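Local coordinates for protein B-agarase (Agarivorans gilvus, PDB 5Z6P) that probably hydrolyses the beta-linkages of agarose, as a beta-agarase of glycoside hydrolase family 50, at residues 278-282 / 499-503; 430-436 / 447-452; 503-509 / 613-619. One frame throughout, in Å; residues are numbered along the deposited sequence.

Contact 1 of 3, residues 278-282 / 499-503; sequences SGYFR and PWCVG
Phe-281 and Val-502 form the tight half of this contact. The CG2 methyl of Val-502 sits 3.8 Å from the centroid of the Phe-281 ring and only 5° off its normal, a CH-pi contact almost exactly over the centre. With chi1 at -78°, the phenyl group lies beside its own backbone N and reaches across to Val-502 near the start of strand 501-506. From the turn just before that strand, the carbonyl O of Pro-499 meets the ring at its edge, 3.2 Å from CD2 of Phe-281. Tyr-300 adds an edge-to-face partner to the same ring.

The other half is looser and partly exposed. Tyr-280 comes no nearer to Pro-499 than 4.2 Å, from its CD2 to the CA of the proline, its ring meeting His-613 edge-to-face, while Gly-279 O rests 3.4 Å from Pro-499 CB. Two waters fill in between the backbones. One donates to both Phe-281 O and Val-502 O; the other accepts from Phe-281 N, at 2.9 Å, and donates to Pro-499 O and Cys-501 O.

The loop leading into strand 282-286 is thus joined to strand 501-506 without one direct hydrogen bond: apolar ring packing fixes the position, and water satisfies the facing backbone groups.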
loop_
_atom_site.group_PDB
_atom_site.type_symbol
_atom_site.label_atom_id
_atom_site.label_comp_id
_atom_site.label_asym_id
_atom_site.label_seq_id
_atom_site.Cartn_x
_atom_site.Cartn_y
_atom_site.Cartn_z
ATOM N N SER A 278 -16.964 -3.724 -29.296
ATOM C CA SER A 278 -18.155 -3.012 -28.842
ATOM C C SER A 278 -17.958 -1.511 -28.940
ATOM O O SER A 278 -18.887 -0.743 -28.735
ATOM C CB SER A 278 -18.499 -3.395 -27.401
ATOM O OG SER A 278 -17.457 -3.016 -26.507
ATOM N N GLY A 279 -16.733 -1.093 -29.231
ATOM C CA GLY A 279 -16.384 0.314 -29.196
ATOM C C GLY A 279 -15.934 0.799 -27.818
ATOM O O GLY A 279 -15.554 1.952 -27.670
ATOM N N TYR A 280 -15.978 -0.073 -26.814
ATOM C CA TYR A 280 -15.483 0.252 -25.465
ATOM C C TYR A 280 -14.707 -0.913 -24.868
ATOM O O TYR A 280 -14.914 -2.062 -25.244
ATOM C CB TYR A 280 -16.635 0.626 -24.509
ATOM C CG TYR A 280 -17.458 1.790 -24.997
ATOM C CD1 TYR A 280 -18.543 1.588 -25.844
ATOM C CD2 TYR A 280 -17.134 3.081 -24.648
ATOM C CE1 TYR A 280 -19.278 2.636 -26.311
ATOM C CE2 TYR A 280 -17.868 4.145 -25.104
ATOM C CZ TYR A 280 -18.941 3.919 -25.939
ATOM O OH TYR A 280 -19.681 4.970 -26.410
ATOM N N PHE A 281 -13.817 -0.615 -23.928
ATOM C CA PHE A 281 -13.163 -1.668 -23.166
ATOM C C PHE A 281 -14.206 -2.494 -22.414
ATOM O O PHE A 281 -15.133 -1.949 -21.824
ATOM C CB PHE A 281 -12.153 -1.091 -22.183
ATOM C CG PHE A 281 -10.860 -0.679 -22.810
ATOM C CD1 PHE A 281 -9.803 -1.578 -22.909
ATOM C CD2 PHE A 281 -10.689 0.608 -23.288
ATOM C CE1 PHE A 281 -8.616 -1.201 -23.484
ATOM C CE2 PHE A 281 -9.492 0.985 -23.867
ATOM C CZ PHE A 281 -8.455 0.077 -23.956
ATOM N N ARG A 282 -14.033 -3.807 -22.436
ATOM C CA ARG A 282 -15.016 -4.726 -21.861
ATOM C C ARG A 282 -14.342 -5.993 -21.369
ATOM O O ARG A 282 -13.157 -6.195 -21.606
ATOM C CB ARG A 282 -16.097 -5.066 -22.887
ATOM C CG ARG A 282 -15.594 -5.833 -24.106
ATOM C CD ARG A 282 -16.680 -5.981 -25.158
ATOM N NE ARG A 282 -16.241 -6.854 -26.247
ATOM C CZ ARG A 282 -16.354 -8.174 -26.225
ATOM N NH1 ARG A 282 -16.919 -8.783 -25.190
ATOM N NH2 ARG A 282 -15.939 -8.882 -27.257
ATOM N N PRO A 499 -13.668 6.329 -25.329
ATOM C CA PRO A 499 -13.371 4.896 -25.299
ATOM C C PRO A 499 -11.970 4.595 -24.769
ATOM O O PRO A 499 -11.697 3.455 -24.427
ATOM C CB PRO A 499 -13.500 4.478 -26.764
ATOM C CG PRO A 499 -13.215 5.727 -27.507
ATOM C CD PRO A 499 -13.826 6.828 -26.703
ATOM N N TRP A 500 -11.112 5.607 -24.692
ATOM C CA TRP A 500 -9.771 5.448 -24.130
ATOM C C TRP A 500 -9.782 5.208 -22.616
ATOM O O TRP A 500 -8.766 4.831 -22.038
ATOM C CB TRP A 500 -8.907 6.684 -24.427
ATOM C CG TRP A 500 -8.452 6.804 -25.859
ATOM C CD1 TRP A 500 -9.036 7.541 -26.844
ATOM C CD2 TRP A 500 -7.314 6.176 -26.451
ATOM N NE1 TRP A 500 -8.332 7.411 -28.015
ATOM C CE2 TRP A 500 -7.268 6.579 -27.799
ATOM C CE3 TRP A 500 -6.329 5.311 -25.975
ATOM C CZ2 TRP A 500 -6.269 6.144 -28.679
ATOM C CZ3 TRP A 500 -5.340 4.878 -26.850
ATOM C CH2 TRP A 500 -5.316 5.302 -28.185
ATOM N N CYS A 501 -10.921 5.450 -21.969
ATOM C CA CYS A 501 -11.041 5.155 -20.544
ATOM C C CYS A 501 -11.356 3.693 -20.341
ATOM O O CYS A 501 -12.442 3.256 -20.674
ATOM C CB CYS A 501 -12.131 5.997 -19.871
ATOM S SG CYS A 501 -12.284 5.608 -18.105
ATOM N N VAL A 502 -10.422 2.947 -19.773
ATOM C CA VAL A 502 -10.606 1.512 -19.612
ATOM C C VAL A 502 -11.717 1.201 -18.618
ATOM O O VAL A 502 -12.541 0.318 -18.849
ATOM C CB VAL A 502 -9.317 0.811 -19.142
ATOM C CG1 VAL A 502 -9.590 -0.654 -18.943
ATOM C CG2 VAL A 502 -8.200 1.004 -20.174
ATOM N N GLY A 503 -11.725 1.943 -17.514
ATOM C CA GLY A 503 -12.709 1.738 -16.475
ATOM C C GLY A 503 -12.580 2.748 -15.353
ATOM O O GLY A 503 -11.652 3.540 -15.321
HETATM O O HOH W 1 -14.934 0.525 -20.171
HETATM O O HOH W 2 -13.895 2.173 -23.179
#

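Contact 2 of 3, residues 430-436 / 447-452; sequences FTCLGNW and IPFFAN
A lone backbone bridge between Leu-433 and Phe-449 sets the loop 430-436 beside strand 449-453, in what is probably a (beta/alpha)8 barrel, the two running roughly the same way. Leu-433 N donates to Pro-448 O at 2.9 Å, in the carbonyl plane, and Leu-433 O accepts from Phe-450 N at 3.0 Å, so that one residue is gripped through both its polar backbone atoms. The carbonyl of Leu-433 also lies at the edge of the Phe-450 ring. Next to it, the SG of Cys-432 comes 3.5 Å from CE1 of Phe-450 in an oblique sulfur-aromatic contact, 69° off the ring normal; a chi1 of 75° sets the sulfur between backbone N and carbonyl carbon, on the side of that ring.

In the barrel expected for this family, the strand 449-453 lies between this segment and strand 501-506, and Phe-450 packs on Val-502 and on His-713. Near the start of the contact, CG2 of Ile-447 rests 3.9 Å from CG of Leu-433, the two side chains crossing at about a right angle. CD of Pro-448 abuts Thr-431 O, which also accepts a hydrogen bond from Tyr-300 OH.

At the far end two asparagines and a tryptophan meet without a hydrogen bond between the segments. Asn-435 OD1 is pressed to 3.0 Å from the CB of Asn-452, and this buried oxygen has no hydrogen-bonding partner in the model; the two amide planes stand 84° apart. ND2 of the same Asn-435 lies over the indole of Trp-436, whose CD1 is 3.5 Å from Asn-452 ND2.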
loop_
_atom_site.group_PDB
_atom_site.type_symbol
_atom_site.label_atom_id
_atom_site.label_comp_id
_atom_site.label_asym_id
_atom_site.label_seq_id
_atom_site.Cartn_x
_atom_site.Cartn_y
_atom_site.Cartn_z
ATOM N N PHE A 430 3.903 -0.225 -21.283
ATOM C CA PHE A 430 2.693 -0.234 -20.472
ATOM C C PHE A 430 1.508 0.023 -21.363
ATOM O O PHE A 430 1.613 0.790 -22.306
ATOM C CB PHE A 430 2.747 0.808 -19.355
ATOM C CG PHE A 430 3.632 0.423 -18.217
ATOM C CD1 PHE A 430 3.378 -0.724 -17.480
ATOM C CD2 PHE A 430 4.731 1.206 -17.883
ATOM C CE1 PHE A 430 4.191 -1.071 -16.429
ATOM C CE2 PHE A 430 5.546 0.858 -16.828
ATOM C CZ PHE A 430 5.287 -0.284 -16.108
ATOM N N THR A 431 0.392 -0.642 -21.076
ATOM C CA THR A 431 -0.801 -0.513 -21.896
ATOM C C THR A 431 -1.809 0.489 -21.353
ATOM O O THR A 431 -2.893 0.663 -21.930
ATOM C CB THR A 431 -1.514 -1.875 -22.052
ATOM O OG1 THR A 431 -1.642 -2.497 -20.771
ATOM C CG2 THR A 431 -0.703 -2.789 -22.990
ATOM N N CYS A 432 -1.463 1.130 -20.240
ATOM C CA CYS A 432 -2.322 2.162 -19.675
ATOM C C CYS A 432 -1.606 3.102 -18.741
ATOM O O CYS A 432 -0.482 2.861 -18.327
ATOM C CB CYS A 432 -3.493 1.547 -18.895
ATOM S SG CYS A 432 -3.008 0.882 -17.285
ATOM N N LEU A 433 -2.322 4.170 -18.418
ATOM C CA LEU A 433 -2.071 5.021 -17.280
ATOM C C LEU A 433 -3.010 4.539 -16.176
ATOM O O LEU A 433 -4.205 4.343 -16.425
ATOM C CB LEU A 433 -2.340 6.490 -17.628
ATOM C CG LEU A 433 -1.649 7.038 -18.889
ATOM C CD1 LEU A 433 -2.103 8.460 -19.199
ATOM C CD2 LEU A 433 -0.159 6.984 -18.718
ATOM N N GLY A 434 -2.473 4.350 -14.973
ATOM C CA GLY A 434 -3.199 3.743 -13.880
ATOM C C GLY A 434 -4.100 4.673 -13.090
ATOM O O GLY A 434 -4.535 5.694 -13.593
ATOM N N ASN A 435 -4.385 4.308 -11.846
ATOM C CA ASN A 435 -5.312 5.103 -11.057
ATOM C C ASN A 435 -4.698 6.411 -10.622
ATOM O O ASN A 435 -3.484 6.504 -10.458
ATOM C CB ASN A 435 -5.796 4.350 -9.835
ATOM C CG ASN A 435 -7.129 4.869 -9.352
ATOM O OD1 ASN A 435 -7.880 5.454 -10.130
ATOM N ND2 ASN A 435 -7.426 4.670 -8.084
ATOM N N TRP A 436 -5.554 7.411 -10.435
ATOM C CA TRP A 436 -5.139 8.747 -10.049
ATOM C C TRP A 436 -4.206 9.345 -11.100
ATOM O O TRP A 436 -3.146 9.890 -10.777
ATOM C CB TRP A 436 -4.485 8.710 -8.658
ATOM C CG TRP A 436 -5.446 8.195 -7.579
ATOM C CD1 TRP A 436 -6.632 8.766 -7.201
ATOM C CD2 TRP A 436 -5.297 7.021 -6.776
ATOM N NE1 TRP A 436 -7.227 8.020 -6.204
ATOM C CE2 TRP A 436 -6.427 6.941 -5.924
ATOM C CE3 TRP A 436 -4.313 6.022 -6.681
ATOM C CZ2 TRP A 436 -6.600 5.910 -4.990
ATOM C CZ3 TRP A 436 -4.484 4.997 -5.754
ATOM C CH2 TRP A 436 -5.622 4.946 -4.922
ATOM N N ILE A 447 -2.686 6.491 -25.333
ATOM C CA ILE A 447 -2.626 5.411 -24.355
ATOM C C ILE A 447 -3.883 5.387 -23.477
ATOM O O ILE A 447 -4.322 6.429 -23.019
ATOM C CB ILE A 447 -1.354 5.542 -23.467
ATOM C CG1 ILE A 447 -1.245 4.364 -22.502
ATOM C CG2 ILE A 447 -1.323 6.897 -22.737
ATOM C CD1 ILE A 447 0.145 4.170 -21.916
ATOM N N PRO A 448 -4.482 4.193 -23.272
ATOM C CA PRO A 448 -5.669 4.083 -22.414
ATOM C C PRO A 448 -5.370 4.500 -20.972
ATOM O O PRO A 448 -4.214 4.486 -20.550
ATOM C CB PRO A 448 -6.024 2.606 -22.482
ATOM C CG PRO A 448 -5.390 2.115 -23.775
ATOM C CD PRO A 448 -4.138 2.908 -23.905
ATOM N N PHE A 449 -6.402 4.875 -20.232
ATOM C CA PHE A 449 -6.222 5.297 -18.852
ATOM C C PHE A 449 -7.366 4.765 -17.973
ATOM O O PHE A 449 -8.398 4.353 -18.485
ATOM C CB PHE A 449 -6.150 6.821 -18.767
ATOM C CG PHE A 449 -7.432 7.500 -19.149
ATOM C CD1 PHE A 449 -7.709 7.802 -20.469
ATOM C CD2 PHE A 449 -8.369 7.830 -18.185
ATOM C CE1 PHE A 449 -8.902 8.409 -20.817
ATOM C CE2 PHE A 449 -9.554 8.420 -18.534
ATOM C CZ PHE A 449 -9.825 8.707 -19.848
ATOM N N PHE A 450 -7.160 4.771 -16.662
ATOM C CA PHE A 450 -8.197 4.401 -15.718
ATOM C C PHE A 450 -8.681 5.666 -14.992
ATOM O O PHE A 450 -7.883 6.506 -14.625
ATOM C CB PHE A 450 -7.677 3.357 -14.732
ATOM C CG PHE A 450 -7.529 1.968 -15.324
ATOM C CD1 PHE A 450 -6.534 1.674 -16.251
ATOM C CD2 PHE A 450 -8.385 0.951 -14.938
ATOM C CE1 PHE A 450 -6.419 0.388 -16.781
ATOM C CE2 PHE A 450 -8.272 -0.339 -15.465
ATOM C CZ PHE A 450 -7.287 -0.622 -16.382
ATOM N N ALA A 451 -9.991 5.809 -14.825
ATOM C CA ALA A 451 -10.570 6.973 -14.148
ATOM C C ALA A 451 -10.928 6.618 -12.701
ATOM O O ALA A 451 -11.049 5.443 -12.359
ATOM C CB ALA A 451 -11.806 7.473 -14.888
ATOM N N ASN A 452 -11.082 7.636 -11.862
ATOM C CA ASN A 452 -11.388 7.438 -10.451
ATOM C C ASN A 452 -12.283 8.546 -9.910
ATOM O O ASN A 452 -12.238 9.680 -10.386
ATOM C CB ASN A 452 -10.117 7.395 -9.631
ATOM C CG ASN A 452 -9.529 8.775 -9.418
ATOM O OD1 ASN A 452 -8.789 9.279 -10.262
ATOM N ND2 ASN A 452 -9.885 9.407 -8.310
#

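Contact 3 of 3, residues 503-509 / 613-619; sequences GIFIDNE and HLYLGCR
Ile-504 is bonded to segment 613-619 through both its N and its O: the N donates to Leu-614 O at 2.9 Å, and the O accepts from Leu-616 N at 3.0 Å, the donor lying well above the carbonyl plane. This is parallel pairing, but the next bond, Ile-506 N to Gly-617 O, falls one residue later than a regular pattern would place it. Further on, Glu-509 N donates to Arg-619 O and, weakly, to Cys-618 O. A water donates to Ile-506 O and is hydrogen-bonded to Tyr-615 OH.

Aromatic packing centres on Phe-505. CD1 of Leu-616 lies over one face of its ring, 4.0 Å from the centroid, and the guanidinium of Arg-619 lies over the opposite face in a cation-pi contact, CZ 4.5 Å from the centroid. The guanidinium stands on edge, its plane 82° from the ring, pointing NH1 at the ring centre.

Among the polar side chains, a bend at chi3 (65°) turns Arg-619 NE to Asn-508 OD1 at 2.8 Å, while NH2 makes a salt bridge to Glu-668.

The Asn-508/Glu-509 sequence after strand 501-506 is consistent with the Asn-Glu pair that clan GH-A enzymes carry at the end of the fourth barrel strand. Ring, Asn-508 and Glu-668 together fix the rotation of the Arg-619 guanidinium, which probably holds Asn-508 in place beside Glu-509.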
loop_
_atom_site.group_PDB
_atom_site.type_symbol
_atom_site.label_atom_id
_atom_site.label_comp_id
_atom_site.label_asym_id
_atom_site.label_seq_id
_atom_site.Cartn_x
_atom_site.Cartn_y
_atom_site.Cartn_z
ATOM N N GLY A 503 -11.725 1.943 -17.514
ATOM C CA GLY A 503 -12.709 1.738 -16.475
ATOM C C GLY A 503 -12.580 2.748 -15.353
ATOM O O GLY A 503 -11.652 3.540 -15.321
ATOM N N ILE A 504 -13.527 2.693 -14.421
ATOM C CA ILE A 504 -13.631 3.665 -13.348
ATOM C C ILE A 504 -13.561 3.001 -11.982
ATOM O O ILE A 504 -14.375 2.138 -11.671
ATOM C CB ILE A 504 -14.950 4.447 -13.447
ATOM C CG1 ILE A 504 -15.117 5.022 -14.864
ATOM C CG2 ILE A 504 -15.011 5.528 -12.357
ATOM C CD1 ILE A 504 -16.545 5.231 -15.263
ATOM N N PHE A 505 -12.568 3.379 -11.184
ATOM C CA PHE A 505 -12.514 2.954 -9.792
ATOM C C PHE A 505 -13.340 3.936 -8.984
ATOM O O PHE A 505 -13.249 5.136 -9.205
ATOM C CB PHE A 505 -11.083 2.942 -9.217
ATOM C CG PHE A 505 -10.141 1.989 -9.883
ATOM C CD1 PHE A 505 -10.169 0.642 -9.582
ATOM C CD2 PHE A 505 -9.179 2.453 -10.755
ATOM C CE1 PHE A 505 -9.275 -0.234 -10.179
ATOM C CE2 PHE A 505 -8.288 1.572 -11.355
ATOM C CZ PHE A 505 -8.351 0.234 -11.069
ATOM N N ILE A 506 -14.124 3.438 -8.044
ATOM C CA ILE A 506 -14.802 4.317 -7.103
ATOM C C ILE A 506 -14.364 3.989 -5.695
ATOM O O ILE A 506 -14.439 2.852 -5.273
ATOM C CB ILE A 506 -16.344 4.222 -7.189
ATOM C CG1 ILE A 506 -16.844 4.680 -8.553
ATOM C CG2 ILE A 506 -16.979 5.072 -6.085
ATOM C CD1 ILE A 506 -16.597 6.146 -8.846
ATOM N N ASP A 507 -13.882 5.012 -4.987
ATOM C CA ASP A 507 -13.402 4.872 -3.622
ATOM C C ASP A 507 -12.166 3.982 -3.580
ATOM O O ASP A 507 -11.689 3.539 -4.615
ATOM C CB ASP A 507 -14.517 4.330 -2.710
ATOM C CG ASP A 507 -15.638 5.349 -2.495
ATOM O OD1 ASP A 507 -15.332 6.543 -2.408
ATOM O OD2 ASP A 507 -16.813 4.954 -2.436
ATOM N N ASN A 508 -11.669 3.712 -2.380
ATOM C CA ASN A 508 -10.376 3.061 -2.212
ATOM C C ASN A 508 -10.169 2.603 -0.772
ATOM O O ASN A 508 -10.356 3.378 0.160
ATOM C CB ASN A 508 -9.246 4.020 -2.635
ATOM C CG ASN A 508 -7.855 3.411 -2.496
ATOM O OD1 ASN A 508 -7.468 2.527 -3.251
ATOM N ND2 ASN A 508 -7.082 3.924 -1.553
ATOM N N GLU A 509 -9.797 1.331 -0.625
ATOM C CA GLU A 509 -9.423 0.715 0.636
ATOM C C GLU A 509 -10.309 1.088 1.836
ATOM O O GLU A 509 -9.824 1.634 2.838
ATOM C CB GLU A 509 -7.943 1.055 0.945
ATOM C CG GLU A 509 -6.932 0.464 -0.063
ATOM C CD GLU A 509 -5.465 0.566 0.392
ATOM O OE1 GLU A 509 -5.185 1.312 1.346
ATOM O OE2 GLU A 509 -4.606 -0.119 -0.196
ATOM N N HIS A 613 -19.052 2.017 -19.744
ATOM C CA HIS A 613 -17.726 1.949 -19.151
ATOM C C HIS A 613 -17.694 1.001 -17.965
ATOM O O HIS A 613 -18.628 0.953 -17.169
ATOM C CB HIS A 613 -17.257 3.334 -18.718
ATOM C CG HIS A 613 -16.845 4.222 -19.847
ATOM N ND1 HIS A 613 -17.745 4.962 -20.576
ATOM C CD2 HIS A 613 -15.622 4.501 -20.362
ATOM C CE1 HIS A 613 -17.099 5.657 -21.496
ATOM N NE2 HIS A 613 -15.809 5.398 -21.385
ATOM N N LEU A 614 -16.591 0.271 -17.846
ATOM C CA LEU A 614 -16.400 -0.703 -16.797
ATOM C C LEU A 614 -16.348 -0.076 -15.412
ATOM O O LEU A 614 -15.688 0.939 -15.186
ATOM C CB LEU A 614 -15.116 -1.502 -17.057
ATOM C CG LEU A 614 -15.136 -2.365 -18.330
ATOM C CD1 LEU A 614 -13.817 -3.081 -18.535
ATOM C CD2 LEU A 614 -16.266 -3.374 -18.295
ATOM N N TYR A 615 -17.074 -0.688 -14.492
ATOM C CA TYR A 615 -17.017 -0.309 -13.093
ATOM C C TYR A 615 -16.085 -1.295 -12.387
ATOM O O TYR A 615 -16.351 -2.499 -12.346
ATOM C CB TYR A 615 -18.425 -0.296 -12.484
ATOM C CG TYR A 615 -18.478 -0.179 -10.982
ATOM C CD1 TYR A 615 -17.551 0.576 -10.278
ATOM C CD2 TYR A 615 -19.465 -0.837 -10.264
ATOM C CE1 TYR A 615 -17.610 0.670 -8.887
ATOM C CE2 TYR A 615 -19.534 -0.753 -8.904
ATOM C CZ TYR A 615 -18.605 -0.002 -8.209
ATOM O OH TYR A 615 -18.706 0.056 -6.845
ATOM N N LEU A 616 -14.990 -0.773 -11.844
ATOM C CA LEU A 616 -13.886 -1.612 -11.404
ATOM C C LEU A 616 -13.807 -1.801 -9.902
ATOM O O LEU A 616 -12.829 -2.322 -9.406
ATOM C CB LEU A 616 -12.563 -1.034 -11.911
ATOM C CG LEU A 616 -12.506 -0.773 -13.417
ATOM C CD1 LEU A 616 -11.252 -0.006 -13.737
ATOM C CD2 LEU A 616 -12.575 -2.043 -14.255
ATOM N N GLY A 617 -14.833 -1.376 -9.171
ATOM C CA GLY A 617 -14.869 -1.669 -7.750
ATOM C C GLY A 617 -14.200 -0.658 -6.836
ATOM O O GLY A 617 -14.061 0.511 -7.187
ATOM N N CYS A 618 -13.799 -1.110 -5.651
ATOM C CA CYS A 618 -13.376 -0.206 -4.586
ATOM C C CYS A 618 -11.990 -0.478 -4.025
ATOM O O CYS A 618 -11.638 0.042 -2.962
ATOM C CB CYS A 618 -14.374 -0.259 -3.432
ATOM S SG CYS A 618 -14.510 -1.876 -2.682
ATOM N N ARG A 619 -11.228 -1.317 -4.715
ATOM C CA ARG A 619 -9.831 -1.537 -4.397
ATOM C C ARG A 619 -9.658 -2.032 -2.965
ATOM O O ARG A 619 -9.279 -1.258 -2.072
ATOM C CB ARG A 619 -9.026 -0.239 -4.625
ATOM C CG ARG A 619 -9.257 0.363 -6.022
ATOM C CD ARG A 619 -8.810 1.823 -6.127
ATOM N NE ARG A 619 -7.371 1.955 -5.965
ATOM C CZ ARG A 619 -6.500 1.690 -6.930
ATOM N NH1 ARG A 619 -6.946 1.287 -8.118
ATOM N NH2 ARG A 619 -5.194 1.836 -6.712
HETATM O O HOH W 3 -16.587 1.296 -5.238
#

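The three contacts lie close together, centres 12 Å apart for contacts 1 and 2 and for contacts 2 and 3, and 14 Å for contacts 1 and 3. All reach one parallel sheet, with strand 501-506 in the middle, 449-453 on one flank and 614-615 on the other. Contact 1 meets the beginning of the central strand, contact 3 follows it to its end, and they share Gly-503. Along the chain, contact 2 is nested within the loop closed by contact 1, and contact 3 opens later. Backbone bonds of Ala-451 to Gly-503 and Phe-505 join contacts 2 and 3. Together they connect successive staves of the presumed barrel, from the loop at 278-282 to the end of the central strand, where the active site of such barrels usually lies.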